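Long-range contact in phenylalanine hydroxylase (Colwellia psychrerythraea, PDB 2V27), which probably hydroxylates L-phenylalanine to L-tyrosine with tetrahydrobiopterin and O2 at a mononuclear non-haem iron: residues R34-C44 and L177-P188. Sequence-based numbering, arbitrary orientation.
Sequences RQIACIKDKAC and LRIYGGGVLSSP
A43 and I179 form a single beta bridge, which ties the turn after helix 22-38 to the outermost strand 176-179 of the mixed sheet. C44 N gives I179 O a nearly straight hydrogen bond of 3.0 Å (169°). The return bond, I179 N to K42 O, is weak. The tight packing lies beside this bridge. A43 CB presses on L185 CD2 at 3.4 Å, closer than usual for two carbons. I179 CD1 touches K42 CB, and Y47 of helix 45-54 touches L185.

The looser, watery side holds R178. Its chain bends at chi2 (-68°), and chi4 (-90°) turns the guanidinium. D41 O sits 3.1 Å above the guanidinium plane, offset toward the rim, without a hydrogen bond. In that plane NH1 bonds L177 O at 3.1 Å, and a water joins NE to A43 O. With an alanine here, D41 O would probably lose the flat group beneath it, and the water on A43 O its NE donor.

At the other end P188 CG lies over a face of the R34 guanidinium, 3.4 Å from NE, and C38 SG meets P188 CB. R34 also pairs with D113. A second water donates to S186 O and accepts a weak bond from R34 NH2. S186 OG bonds the iron ligand H122, placing S186 in the second shell. The turn is thus probably fixed more by the close-packed bridge than by charge pairing.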
ATOM      1  N   ARG B  34      18.427  -3.830  16.653  1.00 15.66           N
ATOM      2  CA  ARG B  34      18.202  -3.057  15.423  1.00 15.67           C
ATOM      3  C   ARG B  34      17.367  -1.798  15.703  1.00 15.86           C
ATOM      4  O   ARG B  34      17.640  -0.747  15.145  1.00 17.36           O
ATOM      5  CB  ARG B  34      17.623  -3.883  14.281  1.00 15.81           C
ATOM      6  CG  ARG B  34      16.152  -4.107  14.337  1.00 17.32           C
ATOM      7  CD  ARG B  34      15.711  -5.057  13.231  1.00 17.16           C
ATOM      8  NE  ARG B  34      14.263  -5.075  13.166  1.00 18.97           N
ATOM      9  CZ  ARG B  34      13.543  -5.733  12.283  1.00 18.82           C
ATOM     10  NH1 ARG B  34      14.134  -6.500  11.344  1.00 19.85           N
ATOM     11  NH2 ARG B  34      12.220  -5.620  12.349  1.00 16.63           N
ATOM     12  N   GLN B  35      16.374  -1.896  16.578  1.00 14.20           N
ATOM     13  CA  GLN B  35      15.497  -0.753  16.806  1.00 14.70           C
ATOM     14  C   GLN B  35      16.133   0.294  17.676  1.00 15.27           C
ATOM     15  O   GLN B  35      15.942   1.481  17.442  1.00 14.51           O
ATOM     16  CB  GLN B  35      14.151  -1.190  17.395  1.00 16.26           C
ATOM     17  CG  GLN B  35      13.055  -0.132  17.155  1.00 16.44           C
ATOM     18  CD  GLN B  35      12.671   0.057  15.668  1.00 17.40           C
ATOM     19  OE1 GLN B  35      12.274   1.189  15.218  1.00 16.55           O
ATOM     20  NE2 GLN B  35      12.771  -1.015  14.908  1.00 17.86           N
ATOM     21  N   ILE B  36      16.903  -0.133  18.692  1.00 16.19           N
ATOM     22  CA  ILE B  36      17.612   0.834  19.557  1.00 17.69           C
ATOM     23  C   ILE B  36      18.501   1.728  18.730  1.00 18.22           C
ATOM     24  O   ILE B  36      18.575   2.938  18.954  1.00 18.80           O
ATOM     25  CB  ILE B  36      18.450   0.139  20.662  1.00 19.02           C
ATOM     26  CG1 ILE B  36      17.529  -0.268  21.781  1.00 18.74           C
ATOM     27  CG2 ILE B  36      19.463   1.104  21.294  1.00 20.10           C
ATOM     28  CD1 ILE B  36      16.763   0.905  22.440  1.00 19.50           C
ATOM     29  N   ALA B  37      19.127   1.149  17.726  1.00 18.98           N
ATOM     30  CA  ALA B  37      19.901   1.954  16.777  1.00 20.24           C
ATOM     31  C   ALA B  37      18.994   2.857  15.895  1.00 19.61           C
ATOM     32  O   ALA B  37      19.323   4.019  15.676  1.00 21.67           O
ATOM     33  CB  ALA B  37      20.771   1.041  15.929  1.00 19.16           C
ATOM     34  N   CYS B  38      17.859   2.356  15.410  1.00 20.64           N
ATOM     35  CA  CYS B  38      16.961   3.144  14.511  1.00 21.12           C
ATOM     36  C   CYS B  38      16.394   4.379  15.181  1.00 20.63           C
ATOM     37  O   CYS B  38      16.258   5.413  14.518  1.00 21.40           O
ATOM     38  CB  CYS B  38      15.776   2.302  13.937  1.00 20.03           C
ATOM     39  SG  CYS B  38      16.368   0.966  12.888  0.75 25.80           S
ATOM     40  N   ILE B  39      16.104   4.308  16.485  1.00 20.20           N
ATOM     41  CA  ILE B  39      15.362   5.387  17.119  1.00 20.55           C
ATOM     42  C   ILE B  39      16.180   6.355  17.969  1.00 21.10           C
ATOM     43  O   ILE B  39      15.638   7.267  18.610  1.00 20.39           O
ATOM     44  CB  ILE B  39      14.149   4.854  17.915  1.00 20.70           C
ATOM     45  CG1 ILE B  39      14.613   4.186  19.214  1.00 21.37           C
ATOM     46  CG2 ILE B  39      13.250   3.992  16.997  1.00 20.52           C
ATOM     47  CD1 ILE B  39      13.499   3.508  19.951  1.00 23.59           C
ATOM     48  N   LYS B  40      17.497   6.198  17.917  1.00 22.74           N
ATOM     49  CA  LYS B  40      18.402   7.037  18.720  1.00 22.72           C
ATOM     50  C   LYS B  40      18.015   8.504  18.950  1.00 22.60           C
ATOM     51  O   LYS B  40      17.844   8.887  20.121  0.50 22.89           O
ATOM     52  CB  LYS B  40      19.880   6.918  18.217  1.00 23.86           C
ATOM     53  NZ  LYS B  40      22.787   3.810  17.571  1.00 95.16           N
ATOM     54  N   ASP B  41      17.887   9.292  17.862  1.00 21.48           N
ATOM     55  CA  ASP B  41      17.516  10.739  17.854  1.00 21.24           C
ATOM     56  C   ASP B  41      16.145  10.969  17.130  1.00 19.80           C
ATOM     57  O   ASP B  41      15.864  12.014  16.499  1.00 20.75           O
ATOM     58  CB  ASP B  41      18.599  11.541  17.103  1.00 21.98           C
ATOM     59  CG  ASP B  41      19.829  11.828  17.967  0.50 23.20           C
ATOM     60  OD1 ASP B  41      20.401  10.870  18.555  0.75 27.16           O
ATOM     61  OD2 ASP B  41      20.221  13.009  18.040  0.25 22.93           O
ATOM     62  N   LYS B  42      15.303   9.940  17.202  1.00 16.53           N
ATOM     63  CA  LYS B  42      14.051   9.908  16.431  1.00 14.11           C
ATOM     64  C   LYS B  42      12.890   9.695  17.376  1.00 10.73           C
ATOM     65  O   LYS B  42      11.897  10.404  17.271  1.00 10.49           O
ATOM     66  CB  LYS B  42      14.096   8.837  15.336  1.00 13.34           C
ATOM     67  CG  LYS B  42      15.232   9.165  14.293  1.00 14.45           C
ATOM     68  CD  LYS B  42      15.231   8.216  13.097  1.00 18.90           C
ATOM     69  CE  LYS B  42      16.523   8.337  12.189  1.00 22.59           C
ATOM     70  NZ  LYS B  42      17.174   6.948  12.100  1.00 27.94           N
ATOM     71  N   ALA B  43      13.007   8.715  18.286  1.00 11.52           N
ATOM     72  CA  ALA B  43      11.969   8.542  19.297  1.00  9.64           C
ATOM     73  C   ALA B  43      11.996   9.787  20.198  1.00  9.38           C
ATOM     74  O   ALA B  43      13.074  10.359  20.489  1.00  9.82           O
ATOM     75  CB  ALA B  43      12.212   7.298  20.109  1.00  9.01           C
ATOM     76  N   CYS B  44      10.823  10.254  20.603  1.00  9.58           N
ATOM     77  CA  CYS B  44      10.743  11.445  21.479  1.00  8.66           C
ATOM     78  C   CYS B  44      11.409  11.208  22.839  1.00 10.29           C
ATOM     79  O   CYS B  44      11.497  10.062  23.324  1.00  9.45           O
ATOM     80  CB  CYS B  44       9.295  11.856  21.677  1.00  6.94           C
ATOM     81  SG  CYS B  44       8.213  10.630  22.597  1.00  9.95           S
ATOM     82  N   LEU B 177      11.730  16.622  14.083  0.50 13.82           N
ATOM     83  CA  LEU B 177      10.632  15.649  14.128  0.50 12.34           C
ATOM     84  C   LEU B 177      10.985  14.473  15.029  0.50 11.96           C
ATOM     85  O   LEU B 177      12.110  13.915  14.931  0.50 11.51           O
ATOM     86  CB  LEU B 177      10.356  15.148  12.715  0.50 12.54           C
ATOM     87  CG  LEU B 177       9.024  14.494  12.380  0.50 13.48           C
ATOM     88  CD1 LEU B 177       7.889  15.529  12.444  0.50 12.50           C
ATOM     89  CD2 LEU B 177       9.102  13.852  10.976  0.50 11.98           C
ATOM     90  N   ARG B 178      10.021  14.074  15.876  1.00 10.07           N
ATOM     91  CA  ARG B 178      10.206  12.912  16.754  1.00  9.69           C
ATOM     92  C   ARG B 178       8.974  12.031  16.631  1.00  9.50           C
ATOM     93  O   ARG B 178       7.940  12.392  16.011  1.00  9.50           O
ATOM     94  CB  ARG B 178      10.477  13.324  18.214  1.00  9.37           C
ATOM     95  CG  ARG B 178      11.776  14.171  18.452  1.00 10.61           C
ATOM     96  CD  ARG B 178      13.026  13.352  18.200  1.00 13.71           C
ATOM     97  NE  ARG B 178      14.223  14.072  18.623  1.00 15.46           N
ATOM     98  CZ  ARG B 178      14.901  14.872  17.806  1.00 15.34           C
ATOM     99  NH1 ARG B 178      14.470  15.015  16.548  1.00 15.66           N
ATOM    100  NH2 ARG B 178      16.008  15.521  18.231  1.00 17.49           N
ATOM    101  N   ILE B 179       9.070  10.886  17.288  1.00  9.24           N
ATOM    102  CA  ILE B 179       8.058   9.828  17.207  1.00  9.18           C
ATOM    103  C   ILE B 179       7.480   9.425  18.560  1.00  8.77           C
ATOM    104  O   ILE B 179       8.250   9.199  19.498  1.00  9.55           O
ATOM    105  CB  ILE B 179       8.670   8.518  16.622  1.00  9.25           C
ATOM    106  CG1 ILE B 179       9.358   8.804  15.275  1.00 10.90           C
ATOM    107  CG2 ILE B 179       7.566   7.453  16.428  1.00  9.22           C
ATOM    108  CD1 ILE B 179      10.430   7.764  14.949  1.00 11.21           C
ATOM    109  N   TYR B 180       6.148   9.360  18.655  1.00  8.80           N
ATOM    110  CA  TYR B 180       5.573   8.739  19.848  1.00  7.58           C
ATOM    111  C   TYR B 180       4.682   7.524  19.551  1.00  8.09           C
ATOM    112  O   TYR B 180       4.389   6.740  20.452  1.00  9.41           O
ATOM    113  CB  TYR B 180       4.884   9.748  20.814  1.00  7.21           C
ATOM    114  CG  TYR B 180       3.537  10.260  20.382  1.00  7.45           C
ATOM    115  CD1 TYR B 180       2.361   9.651  20.865  1.00  7.63           C
ATOM    116  CD2 TYR B 180       3.417  11.308  19.434  1.00  6.53           C
ATOM    117  CE1 TYR B 180       1.122  10.105  20.457  1.00  8.84           C
ATOM    118  CE2 TYR B 180       2.167  11.791  19.027  1.00  7.75           C
ATOM    119  CZ  TYR B 180       1.025  11.189  19.531  1.00  7.03           C
ATOM    120  OH  TYR B 180      -0.264  11.560  19.135  1.00  8.19           O
ATOM    121  N   GLY B 181       4.279   7.372  18.279  1.00  5.94           N
ATOM    122  CA  GLY B 181       3.411   6.245  17.885  1.00  6.95           C
ATOM    123  C   GLY B 181       4.131   4.882  17.892  1.00  6.65           C
ATOM    124  O   GLY B 181       5.206   4.712  17.282  1.00  7.66           O
ATOM    125  N   GLY B 182       3.500   3.883  18.555  1.00  7.76           N
ATOM    126  CA  GLY B 182       4.155   2.571  18.737  1.00  9.45           C
ATOM    127  C   GLY B 182       4.349   1.746  17.459  1.00  7.89           C
ATOM    128  O   GLY B 182       5.316   0.971  17.327  1.00  8.25           O
ATOM    129  N   GLY B 183       3.452   1.958  16.488  1.00  7.67           N
ATOM    130  CA  GLY B 183       3.542   1.320  15.168  1.00  8.09           C
ATOM    131  C   GLY B 183       4.795   1.762  14.424  1.00  8.73           C
ATOM    132  O   GLY B 183       5.318   1.029  13.567  1.00  9.98           O
ATOM    133  N   VAL B 184       5.275   3.000  14.715  1.00  7.99           N
ATOM    134  CA  VAL B 184       6.468   3.534  14.097  1.00  8.49           C
ATOM    135  C   VAL B 184       7.671   3.076  14.921  1.00  8.39           C
ATOM    136  O   VAL B 184       8.682   2.582  14.364  1.00  8.58           O
ATOM    137  CB  VAL B 184       6.412   5.087  14.068  1.00  7.86           C
ATOM    138  CG1 VAL B 184       7.645   5.636  13.347  1.00  8.69           C
ATOM    139  CG2 VAL B 184       5.143   5.631  13.351  1.00  7.05           C
ATOM    140  N   LEU B 185       7.582   3.229  16.267  1.00  8.33           N
ATOM    141  CA  LEU B 185       8.722   2.966  17.177  1.00 10.20           C
ATOM    142  C   LEU B 185       9.241   1.549  17.108  1.00  9.79           C
ATOM    143  O   LEU B 185      10.416   1.330  17.441  1.00 11.75           O
ATOM    144  CB  LEU B 185       8.321   3.324  18.659  1.00 10.57           C
ATOM    145  CG  LEU B 185       8.161   4.826  18.944  1.00  9.25           C
ATOM    146  CD1 LEU B 185       7.354   5.178  20.193  1.00 12.33           C
ATOM    147  CD2 LEU B 185       9.525   5.486  19.123  1.00 14.24           C
ATOM    148  N   SER B 186       8.362   0.591  16.836  1.00  8.78           N
ATOM    149  CA  SER B 186       8.790  -0.795  16.844  1.00  9.18           C
ATOM    150  C   SER B 186       9.258  -1.313  15.480  1.00 10.08           C
ATOM    151  O   SER B 186       9.514  -2.475  15.368  1.00 10.48           O
ATOM    152  CB  SER B 186       7.666  -1.698  17.377  1.00 10.26           C
ATOM    153  OG  SER B 186       6.532  -1.663  16.487  1.00 12.17           O
ATOM    154  N   SER B 187       9.362  -0.453  14.466  1.00  7.99           N
ATOM    155  CA  SER B 187       9.638  -0.884  13.091  1.00  9.45           C
ATOM    156  C   SER B 187      10.722  -0.023  12.435  1.00  8.92           C
ATOM    157  O   SER B 187      10.548   1.177  12.296  1.00  9.64           O
ATOM    158  CB  SER B 187       8.371  -0.718  12.232  1.00  9.94           C
ATOM    159  OG  SER B 187       8.639  -0.941  10.852  1.00  9.21           O
ATOM    160  N   PRO B 188      11.801  -0.641  11.940  1.00 10.28           N
ATOM    161  CA  PRO B 188      12.805   0.186  11.219  1.00  9.11           C
ATOM    162  C   PRO B 188      12.199   0.794   9.949  1.00  9.67           C
ATOM    163  O   PRO B 188      12.449   1.973   9.649  1.00 11.11           O
ATOM    164  CB  PRO B 188      13.938  -0.832  10.871  1.00 11.17           C
ATOM    165  CG  PRO B 188      13.718  -1.973  11.882  1.00 12.16           C
ATOM    166  CD  PRO B 188      12.214  -2.063  12.072  1.00 10.99           C
TER
HETATM  167  O   HOH W   1       9.665  -4.471  13.449  1.00 16.01           O
HETATM  168  O   HOH W   2      14.597  12.530  21.269  1.00 19.15           O